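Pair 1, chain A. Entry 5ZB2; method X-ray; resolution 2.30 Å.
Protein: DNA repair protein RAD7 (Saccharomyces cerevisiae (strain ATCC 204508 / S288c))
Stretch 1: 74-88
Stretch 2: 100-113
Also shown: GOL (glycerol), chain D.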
# COMPACT_ATOMS: atom_id res chain seq x y z
N THR A 74 18.11 -4.56 5.04
CA THR A 74 19.37 -5.28 5.11
C THR A 74 20.21 -4.94 3.88
O THR A 74 19.71 -4.35 2.92
CB THR A 74 19.16 -6.80 5.20
OG1 THR A 74 18.83 -7.32 3.91
CG2 THR A 74 18.04 -7.13 6.18
N ASP A 75 21.48 -5.31 3.92
CA ASP A 75 22.36 -5.16 2.77
C ASP A 75 22.43 -6.42 1.92
O ASP A 75 23.38 -6.60 1.15
CB ASP A 75 23.77 -4.74 3.22
CG ASP A 75 24.40 -5.75 4.16
OD1 ASP A 75 23.67 -6.38 4.94
OD2 ASP A 75 25.64 -5.90 4.11
N LEU A 76 21.43 -7.29 2.03
CA LEU A 76 21.41 -8.53 1.26
C LEU A 76 21.24 -8.22 -0.22
O LEU A 76 20.54 -7.28 -0.61
CB LEU A 76 20.27 -9.43 1.75
CG LEU A 76 20.16 -10.83 1.17
CD1 LEU A 76 21.40 -11.66 1.48
CD2 LEU A 76 18.92 -11.52 1.71
N LYS A 77 21.90 -9.02 -1.06
CA LYS A 77 21.88 -8.82 -2.51
C LYS A 77 21.07 -9.88 -3.25
O LYS A 77 20.41 -9.57 -4.24
CB LYS A 77 23.31 -8.81 -3.06
CG LYS A 77 24.12 -7.61 -2.59
CD LYS A 77 25.61 -7.91 -2.55
CE LYS A 77 26.18 -8.19 -3.93
NZ LYS A 77 26.17 -6.97 -4.79
N ARG A 78 21.10 -11.13 -2.78
CA ARG A 78 20.38 -12.23 -3.41
C ARG A 78 19.40 -12.80 -2.41
O ARG A 78 19.80 -13.32 -1.36
CB ARG A 78 21.36 -13.31 -3.89
CG ARG A 78 22.42 -12.79 -4.86
CD ARG A 78 23.39 -13.89 -5.26
NE ARG A 78 24.11 -14.43 -4.11
CZ ARG A 78 24.97 -15.45 -4.17
NH1 ARG A 78 25.21 -16.05 -5.32
NH2 ARG A 78 25.58 -15.86 -3.07
N LEU A 79 18.11 -12.71 -2.73
CA LEU A 79 17.04 -13.18 -1.85
C LEU A 79 16.17 -14.17 -2.61
O LEU A 79 15.79 -13.92 -3.76
CB LEU A 79 16.19 -12.01 -1.34
CG LEU A 79 14.99 -12.38 -0.47
CD1 LEU A 79 15.44 -13.07 0.81
CD2 LEU A 79 14.15 -11.15 -0.16
N THR A 80 15.85 -15.28 -1.95
CA THR A 80 14.96 -16.31 -2.48
C THR A 80 13.84 -16.56 -1.48
O THR A 80 14.10 -16.79 -0.30
CB THR A 80 15.71 -17.62 -2.76
OG1 THR A 80 16.70 -17.40 -3.78
CG2 THR A 80 14.76 -18.72 -3.21
N PHE A 81 12.59 -16.49 -1.96
CA PHE A 81 11.41 -16.85 -1.18
C PHE A 81 10.77 -18.05 -1.86
O PHE A 81 10.28 -17.95 -2.99
CB PHE A 81 10.41 -15.69 -1.11
CG PHE A 81 10.77 -14.60 -0.11
CD1 PHE A 81 11.72 -14.81 0.87
CD2 PHE A 81 10.11 -13.38 -0.16
CE1 PHE A 81 12.02 -13.80 1.78
CE2 PHE A 81 10.41 -12.38 0.74
CZ PHE A 81 11.36 -12.59 1.71
N SER A 82 10.75 -19.19 -1.16
CA SER A 82 10.27 -20.43 -1.76
C SER A 82 8.75 -20.53 -1.81
O SER A 82 8.22 -21.29 -2.63
CB SER A 82 10.84 -21.64 -1.00
OG SER A 82 12.25 -21.69 -1.13
N ASP A 83 8.03 -19.80 -0.95
CA ASP A 83 6.57 -19.81 -0.99
C ASP A 83 6.08 -18.43 -0.53
O ASP A 83 6.04 -18.17 0.67
CB ASP A 83 6.00 -20.91 -0.11
CG ASP A 83 4.48 -20.99 -0.18
OD1 ASP A 83 3.84 -19.99 -0.57
OD2 ASP A 83 3.92 -22.05 0.18
N CYS A 84 5.70 -17.59 -1.50
CA CYS A 84 5.20 -16.24 -1.25
C CYS A 84 3.69 -16.16 -1.25
O CYS A 84 3.14 -15.06 -1.28
CB CYS A 84 5.72 -15.27 -2.31
SG CYS A 84 7.46 -15.30 -2.61
N SER A 85 2.99 -17.31 -1.24
CA SER A 85 1.55 -17.31 -1.47
C SER A 85 0.83 -16.30 -0.58
O SER A 85 -0.12 -15.64 -1.02
CB SER A 85 0.99 -18.71 -1.24
OG SER A 85 1.39 -19.58 -2.28
N LYS A 86 1.27 -16.15 0.67
CA LYS A 86 0.58 -15.31 1.64
C LYS A 86 1.06 -13.86 1.64
O LYS A 86 0.51 -13.05 2.39
CB LYS A 86 0.74 -15.90 3.04
CG LYS A 86 0.09 -17.27 3.20
CD LYS A 86 0.26 -17.82 4.61
CE LYS A 86 -0.44 -19.15 4.78
NZ LYS A 86 -0.36 -19.65 6.18
N ILE A 87 2.06 -13.52 0.83
CA ILE A 87 2.54 -12.14 0.74
C ILE A 87 1.60 -11.34 -0.16
O ILE A 87 1.36 -11.72 -1.31
CB ILE A 87 3.98 -12.10 0.22
CG1 ILE A 87 4.93 -12.75 1.23
CG2 ILE A 87 4.42 -10.65 -0.09
CD1 ILE A 87 6.34 -12.98 0.70
N SER A 88 1.09 -10.22 0.36
CA SER A 88 0.14 -9.41 -0.39
C SER A 88 0.87 -8.50 -1.37
O SER A 88 2.10 -8.38 -1.36
CB SER A 88 -0.71 -8.58 0.56
OG SER A 88 0.03 -7.48 1.06
N PRO A 100 16.88 -1.90 -1.23
CA PRO A 100 17.43 -1.32 -2.47
C PRO A 100 18.68 -2.01 -2.98
O PRO A 100 19.04 -1.81 -4.15
CB PRO A 100 17.71 0.14 -2.08
CG PRO A 100 17.91 0.10 -0.60
CD PRO A 100 17.00 -0.98 -0.09
N HIS A 101 19.37 -2.80 -2.16
CA HIS A 101 20.63 -3.42 -2.57
C HIS A 101 20.43 -4.72 -3.34
O HIS A 101 21.42 -5.39 -3.65
CB HIS A 101 21.51 -3.67 -1.34
CG HIS A 101 21.78 -2.43 -0.54
ND1 HIS A 101 22.82 -1.57 -0.82
CD2 HIS A 101 21.15 -1.92 0.54
CE1 HIS A 101 22.81 -0.58 0.05
NE2 HIS A 101 21.81 -0.76 0.88
N LEU A 102 19.20 -5.09 -3.66
CA LEU A 102 18.95 -6.38 -4.29
C LEU A 102 19.39 -6.38 -5.74
O LEU A 102 19.15 -5.43 -6.49
CB LEU A 102 17.46 -6.74 -4.21
CG LEU A 102 16.93 -7.19 -2.84
CD1 LEU A 102 15.42 -7.35 -2.89
CD2 LEU A 102 17.58 -8.49 -2.40
N THR A 103 20.06 -7.46 -6.14
CA THR A 103 20.41 -7.72 -7.53
C THR A 103 19.75 -8.97 -8.09
O THR A 103 19.53 -9.05 -9.30
CB THR A 103 21.93 -7.86 -7.68
OG1 THR A 103 22.38 -9.00 -6.94
CG2 THR A 103 22.63 -6.62 -7.17
N GLU A 104 19.42 -9.93 -7.24
CA GLU A 104 18.78 -11.17 -7.65
C GLU A 104 17.62 -11.45 -6.71
O GLU A 104 17.79 -11.41 -5.48
CB GLU A 104 19.77 -12.34 -7.63
CG GLU A 104 21.06 -12.06 -8.38
CD GLU A 104 21.95 -13.28 -8.52
OE1 GLU A 104 21.60 -14.34 -7.95
OE2 GLU A 104 22.98 -13.17 -9.20
N LEU A 105 16.45 -11.71 -7.27
CA LEU A 105 15.25 -11.95 -6.49
C LEU A 105 14.47 -13.11 -7.10
O LEU A 105 14.22 -13.13 -8.30
CB LEU A 105 14.37 -10.70 -6.42
CG LEU A 105 13.10 -10.80 -5.58
CD1 LEU A 105 13.43 -11.02 -4.11
CD2 LEU A 105 12.26 -9.55 -5.76
N SER A 106 14.10 -14.07 -6.26
CA SER A 106 13.30 -15.21 -6.67
C SER A 106 12.04 -15.24 -5.82
O SER A 106 12.12 -15.38 -4.60
CB SER A 106 14.08 -16.51 -6.54
OG SER A 106 13.27 -17.62 -6.88
N LEU A 107 10.88 -15.13 -6.48
CA LEU A 107 9.58 -15.13 -5.82
C LEU A 107 8.81 -16.35 -6.33
O LEU A 107 8.24 -16.32 -7.43
CB LEU A 107 8.82 -13.83 -6.09
CG LEU A 107 9.54 -12.54 -5.71
CD1 LEU A 107 8.73 -11.30 -6.10
CD2 LEU A 107 9.86 -12.52 -4.22
N GLN A 108 8.78 -17.41 -5.53
CA GLN A 108 8.14 -18.66 -5.91
C GLN A 108 6.76 -18.74 -5.26
O GLN A 108 6.62 -18.48 -4.06
CB GLN A 108 9.00 -19.86 -5.50
CG GLN A 108 10.44 -19.81 -6.01
CD GLN A 108 10.54 -19.93 -7.53
OE1 GLN A 108 10.07 -20.91 -8.12
NE2 GLN A 108 11.15 -18.94 -8.16
N MET A 109 5.75 -19.10 -6.06
CA MET A 109 4.37 -19.13 -5.60
C MET A 109 3.91 -17.73 -5.19
O MET A 109 3.44 -17.51 -4.07
CB MET A 109 4.20 -20.13 -4.45
CG MET A 109 4.73 -21.53 -4.77
SD MET A 109 4.51 -22.72 -3.42
CE MET A 109 2.72 -22.86 -3.39
N CYS A 110 4.05 -16.79 -6.11
CA CYS A 110 3.75 -15.37 -5.86
C CYS A 110 2.40 -14.99 -6.46
O CYS A 110 2.27 -14.07 -7.27
CB CYS A 110 4.87 -14.50 -6.41
SG CYS A 110 5.24 -14.73 -8.20
N GLY A 111 1.36 -15.70 -6.02
CA GLY A 111 0.04 -15.56 -6.63
C GLY A 111 -0.55 -14.16 -6.52
O GLY A 111 -1.34 -13.75 -7.38
N GLN A 112 -0.18 -13.41 -5.48
CA GLN A 112 -0.77 -12.09 -5.25
C GLN A 112 0.01 -10.96 -5.90
O GLN A 112 -0.44 -9.81 -5.85
CB GLN A 112 -0.91 -11.83 -3.75
CG GLN A 112 -1.72 -12.90 -3.02
CD GLN A 112 -2.06 -12.51 -1.60
OE1 GLN A 112 -2.53 -11.40 -1.34
NE2 GLN A 112 -1.84 -13.43 -0.66
N LEU A 113 1.16 -11.25 -6.50
CA LEU A 113 1.91 -10.22 -7.21
C LEU A 113 1.07 -9.66 -8.35
O LEU A 113 0.66 -10.41 -9.25
CB LEU A 113 3.22 -10.81 -7.73
CG LEU A 113 4.28 -9.81 -8.20
CD1 LEU A 113 5.66 -10.45 -8.15
CD2 LEU A 113 4.01 -9.33 -9.61
C1 GOL D . 0.85 -20.12 -6.93
O1 GOL D . 1.40 -21.41 -7.02
C2 GOL D . 0.43 -19.88 -5.49
O2 GOL D . 1.08 -18.74 -4.99
C3 GOL D . -1.07 -19.68 -5.41
O3 GOL D . -1.41 -19.19 -4.14
O HOH W 1 18.96 -4.91 0.33
O HOH W 2 1.75 -13.66 -3.38
O HOH W 3 -2.48 -13.39 2.42

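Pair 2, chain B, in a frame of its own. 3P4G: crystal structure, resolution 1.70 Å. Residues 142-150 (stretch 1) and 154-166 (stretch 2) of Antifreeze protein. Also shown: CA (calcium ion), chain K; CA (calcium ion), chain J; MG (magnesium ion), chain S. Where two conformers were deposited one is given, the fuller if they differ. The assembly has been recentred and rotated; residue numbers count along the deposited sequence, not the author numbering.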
# COMPACT_ATOMS: atom_id res chain seq x y z
N ASN B 142 0.94 -2.91 -10.98
CA ASN B 142 2.01 -3.31 -10.07
C ASN B 142 2.80 -2.07 -9.71
O ASN B 142 3.25 -1.35 -10.64
CB ASN B 142 2.92 -4.30 -10.71
CG ASN B 142 3.69 -5.11 -9.67
OD1 ASN B 142 3.16 -6.06 -9.10
ND2 ASN B 142 4.94 -4.66 -9.35
N ILE B 143 2.87 -1.75 -8.40
CA ILE B 143 3.65 -0.59 -7.90
C ILE B 143 4.73 -1.08 -6.90
O ILE B 143 4.41 -1.80 -5.91
CB ILE B 143 2.77 0.49 -7.24
CG1 ILE B 143 1.64 0.96 -8.20
CG2 ILE B 143 3.60 1.69 -6.80
CD1 ILE B 143 0.32 0.30 -7.87
N GLN B 144 5.98 -0.72 -7.14
CA GLN B 144 7.01 -1.05 -6.21
C GLN B 144 7.77 0.24 -5.88
O GLN B 144 8.20 0.98 -6.79
CB GLN B 144 7.99 -2.02 -6.85
CG GLN B 144 9.09 -2.41 -5.89
CD GLN B 144 9.82 -3.70 -6.21
OE1 GLN B 144 9.21 -4.70 -6.65
NE2 GLN B 144 11.14 -3.69 -5.98
N ILE B 145 7.88 0.50 -4.59
CA ILE B 145 8.56 1.72 -4.06
C ILE B 145 9.64 1.20 -3.13
O ILE B 145 9.32 0.58 -2.11
CB ILE B 145 7.56 2.64 -3.24
CG1 ILE B 145 6.27 2.93 -3.98
CG2 ILE B 145 8.29 3.97 -2.71
CD1 ILE B 145 6.39 3.70 -5.34
N GLY B 146 10.90 1.48 -3.45
CA GLY B 146 12.02 0.93 -2.69
C GLY B 146 12.13 1.59 -1.32
O GLY B 146 12.45 0.91 -0.35
N GLY B 147 11.78 2.88 -1.27
CA GLY B 147 11.86 3.65 -0.01
C GLY B 147 10.50 3.83 0.66
O GLY B 147 9.74 2.87 0.88
N ASP B 148 10.20 5.07 1.01
CA ASP B 148 9.00 5.42 1.76
C ASP B 148 7.93 5.92 0.81
O ASP B 148 8.25 6.42 -0.28
CB ASP B 148 9.34 6.61 2.67
CG ASP B 148 10.37 6.28 3.71
OD1 ASP B 148 10.33 5.19 4.27
OD2 ASP B 148 11.21 7.15 4.04
N VAL B 149 6.68 5.77 1.24
CA VAL B 149 5.55 6.43 0.60
C VAL B 149 5.21 7.64 1.49
O VAL B 149 4.67 7.48 2.61
CB VAL B 149 4.36 5.50 0.44
CG1 VAL B 149 3.07 6.33 -0.03
CG2 VAL B 149 4.68 4.40 -0.62
N ASN B 150 5.55 8.84 1.03
CA ASN B 150 5.39 10.08 1.86
C ASN B 150 4.17 10.91 1.49
O ASN B 150 3.72 11.81 2.25
CB ASN B 150 6.63 10.92 1.77
CG ASN B 150 7.78 10.26 2.41
OD1 ASN B 150 7.61 9.56 3.40
ND2 ASN B 150 8.97 10.48 1.88
N ASN B 154 -2.59 6.26 -4.86
CA ASN B 154 -3.88 5.73 -5.23
C ASN B 154 -3.70 4.64 -6.28
O ASN B 154 -3.28 4.94 -7.40
CB ASN B 154 -4.72 6.89 -5.75
CG ASN B 154 -5.08 7.87 -4.65
OD1 ASN B 154 -5.46 7.46 -3.56
ND2 ASN B 154 -4.91 9.16 -4.91
N ALA B 155 -3.98 3.38 -5.91
CA ALA B 155 -3.79 2.25 -6.83
C ALA B 155 -4.95 2.10 -7.85
O ALA B 155 -4.80 1.45 -8.93
CB ALA B 155 -3.56 0.98 -6.02
N GLY B 156 -6.08 2.71 -7.49
CA GLY B 156 -7.31 2.81 -8.34
C GLY B 156 -8.14 1.55 -8.39
O GLY B 156 -7.95 0.57 -7.64
N THR B 157 -9.04 1.54 -9.35
CA THR B 157 -9.72 0.32 -9.67
C THR B 157 -8.68 -0.68 -10.16
O THR B 157 -7.51 -0.34 -10.46
CB THR B 157 -10.80 0.55 -10.76
OG1 THR B 157 -10.15 0.78 -12.02
CG2 THR B 157 -11.77 1.72 -10.37
N GLY B 158 -9.11 -1.93 -10.19
CA GLY B 158 -8.22 -3.04 -10.55
C GLY B 158 -7.63 -3.80 -9.37
O GLY B 158 -7.52 -3.29 -8.25
N ASN B 159 -7.23 -5.02 -9.64
CA ASN B 159 -6.51 -5.86 -8.68
C ASN B 159 -5.02 -5.44 -8.66
O ASN B 159 -4.22 -5.91 -9.47
CB ASN B 159 -6.62 -7.33 -9.09
CG ASN B 159 -8.05 -7.80 -9.23
OD1 ASN B 159 -8.88 -7.58 -8.35
ND2 ASN B 159 -8.31 -8.51 -10.28
N ASP B 160 -4.68 -4.51 -7.75
CA ASP B 160 -3.35 -3.87 -7.74
C ASP B 160 -2.44 -4.52 -6.71
O ASP B 160 -2.89 -4.98 -5.64
CB ASP B 160 -3.49 -2.37 -7.42
CG ASP B 160 -4.49 -1.65 -8.40
OD1 ASP B 160 -4.24 -1.60 -9.63
OD2 ASP B 160 -5.53 -1.14 -7.95
N ASN B 161 -1.15 -4.45 -6.99
CA ASN B 161 -0.15 -5.00 -6.09
C ASN B 161 0.82 -3.87 -5.77
O ASN B 161 1.37 -3.23 -6.69
CB ASN B 161 0.60 -6.13 -6.75
CG ASN B 161 1.60 -6.76 -5.78
OD1 ASN B 161 1.20 -7.24 -4.73
ND2 ASN B 161 2.90 -6.71 -6.09
N LEU B 162 0.95 -3.58 -4.47
CA LEU B 162 1.82 -2.50 -3.97
C LEU B 162 2.86 -3.12 -3.02
O LEU B 162 2.48 -3.73 -2.02
CB LEU B 162 1.00 -1.44 -3.26
CG LEU B 162 1.82 -0.34 -2.55
CD1 LEU B 162 2.78 0.37 -3.53
CD2 LEU B 162 0.84 0.64 -1.91
N ILE B 163 4.15 -2.95 -3.33
CA ILE B 163 5.22 -3.43 -2.46
C ILE B 163 6.10 -2.21 -2.12
O ILE B 163 6.58 -1.52 -3.04
CB ILE B 163 6.15 -4.48 -3.12
CG1 ILE B 163 5.43 -5.76 -3.51
CG2 ILE B 163 7.28 -4.88 -2.13
CD1 ILE B 163 6.43 -6.89 -3.99
N ILE B 164 6.15 -1.87 -0.83
CA ILE B 164 6.95 -0.71 -0.28
C ILE B 164 8.08 -1.25 0.54
O ILE B 164 7.87 -2.02 1.47
CB ILE B 164 6.04 0.10 0.60
CG1 ILE B 164 4.93 0.59 -0.28
CG2 ILE B 164 6.82 1.26 1.37
CD1 ILE B 164 3.66 1.01 0.49
N GLY B 165 9.30 -0.79 0.25
CA GLY B 165 10.44 -1.27 1.03
C GLY B 165 10.49 -0.77 2.46
O GLY B 165 10.88 -1.49 3.37
N HIS B 166 10.24 0.52 2.62
CA HIS B 166 10.36 1.14 3.93
C HIS B 166 9.00 1.54 4.57
O HIS B 166 8.14 0.67 4.78
CB HIS B 166 11.37 2.30 3.88
CG HIS B 166 12.74 1.90 3.42
ND1 HIS B 166 13.71 2.82 3.06
CD2 HIS B 166 13.32 0.68 3.26
CE1 HIS B 166 14.82 2.18 2.72
NE2 HIS B 166 14.61 0.88 2.84
CA CA K . -7.47 -1.53 -6.66
CA CA J . -5.33 0.12 -10.70
MG MG S . 12.69 7.18 5.32
O HOH W 4 13.85 5.47 2.52
O HOH W 5 12.63 5.12 5.59
O HOH W 6 11.30 7.13 6.85
O HOH W 7 14.04 7.41 6.74
O HOH W 8 14.07 7.71 3.90
O HOH W 9 12.50 9.23 5.60

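Both pairs are built on two short parallel strands lying edge to edge. In pair 1, strands 78-81 and 104-108 run at 3° to each other with axes 4.9 Å apart; in pair 2, strands 142-145 and 161-164 run at 6° and 4.8 Å. Fourteen central residues superpose with an RMSD of 0.7 Å. The hydrogen-bond ladder is the same: Leu A79 N donates to Glu A104 O (3.1 Å) and Ser A106 N to Leu A79 O (3.0 Å), while the matching Ile B143 N donates to Asn B161 O (2.7 Å) and Ile B163 N to Ile B143 O (2.8 Å). Leu A79 and Ile B143 point both N-H and C=O at the partner strand, so the N-H and C=O of the strand residues next to them in sequence, Thr A80 and Gln B144, point away from it.

On the buried face, Leu A79, Phe A81, Leu A105 and Leu A107 match Ile B143, Ile B145, Leu B162 and Ile B164. Apolar side chains suit this face, since they fill space without leaving polar groups unpaired; Phe A81 is the one aromatic among leucines and isoleucines. Leu A79 CD2 lies 4.0 Å from Leu A105 CD1; in pair 2 Ile B143 CG2 approaches Leu B162 CD1 to 3.6 Å. The Phe A81 ring, whose end leads away from the partner strand, still meets Leu A107 CD2 through CD2 at 4.2 Å. Its counterpart Ile B145 is smaller, and its CB lies 4.5 Å from Ile B164 CG1.

The other face is more exposed and more varied. Arg A78 and Glu A104 carry opposite charges, but Arg A78 NE stays 4.6 Å from Glu A104 OE1, beyond a salt bridge. Asn B142 and Asn B161 occupy these positions with shorter amides, each able to donate and accept, and Asn B161 ND2 donates to Asn B142 OD1 at 3.1 Å. One step on, Thr A80 and Ser A106 are matched by Gln B144 and the apolar Ile B163. The small hydroxyl side chains pack closely, Thr A80 OG1 lying 3.9 Å from Ser A106 CB, while the longer Gln B144 places OE1 4.4 Å from Ile B163 CD1.

At the ends of the strands the solutions diverge. Gln A108, which closes its strand, matches Gly B165, just beyond its own. Gln A108 N donates to Phe A81 O (3.0 Å), as Gly B165 N does to Ile B145 O (2.7 Å). At Gly B165 an ideal CB would lie only 2.0 Å from Gly B146 O, a clash; the backbone there leaves room for glycine alone. Next, Cys A84 N donates to Gln A108 O (2.9 Å), whereas His B166 N donates to Gly B147 O (3.0 Å). Met A109 and His B166 nearly coincide and both point toward the other stretch: Met A109 SD rests 3.7 Å from Asp A83 CG, whereas the His B166 ring has Gly B146 O over one face. Cys A84 packs its SG 4.0 Å from Leu A107 CD2, but the matching Asp B148 uses its carboxylate to bind magnesium, with OD2 2.0 Å from MG.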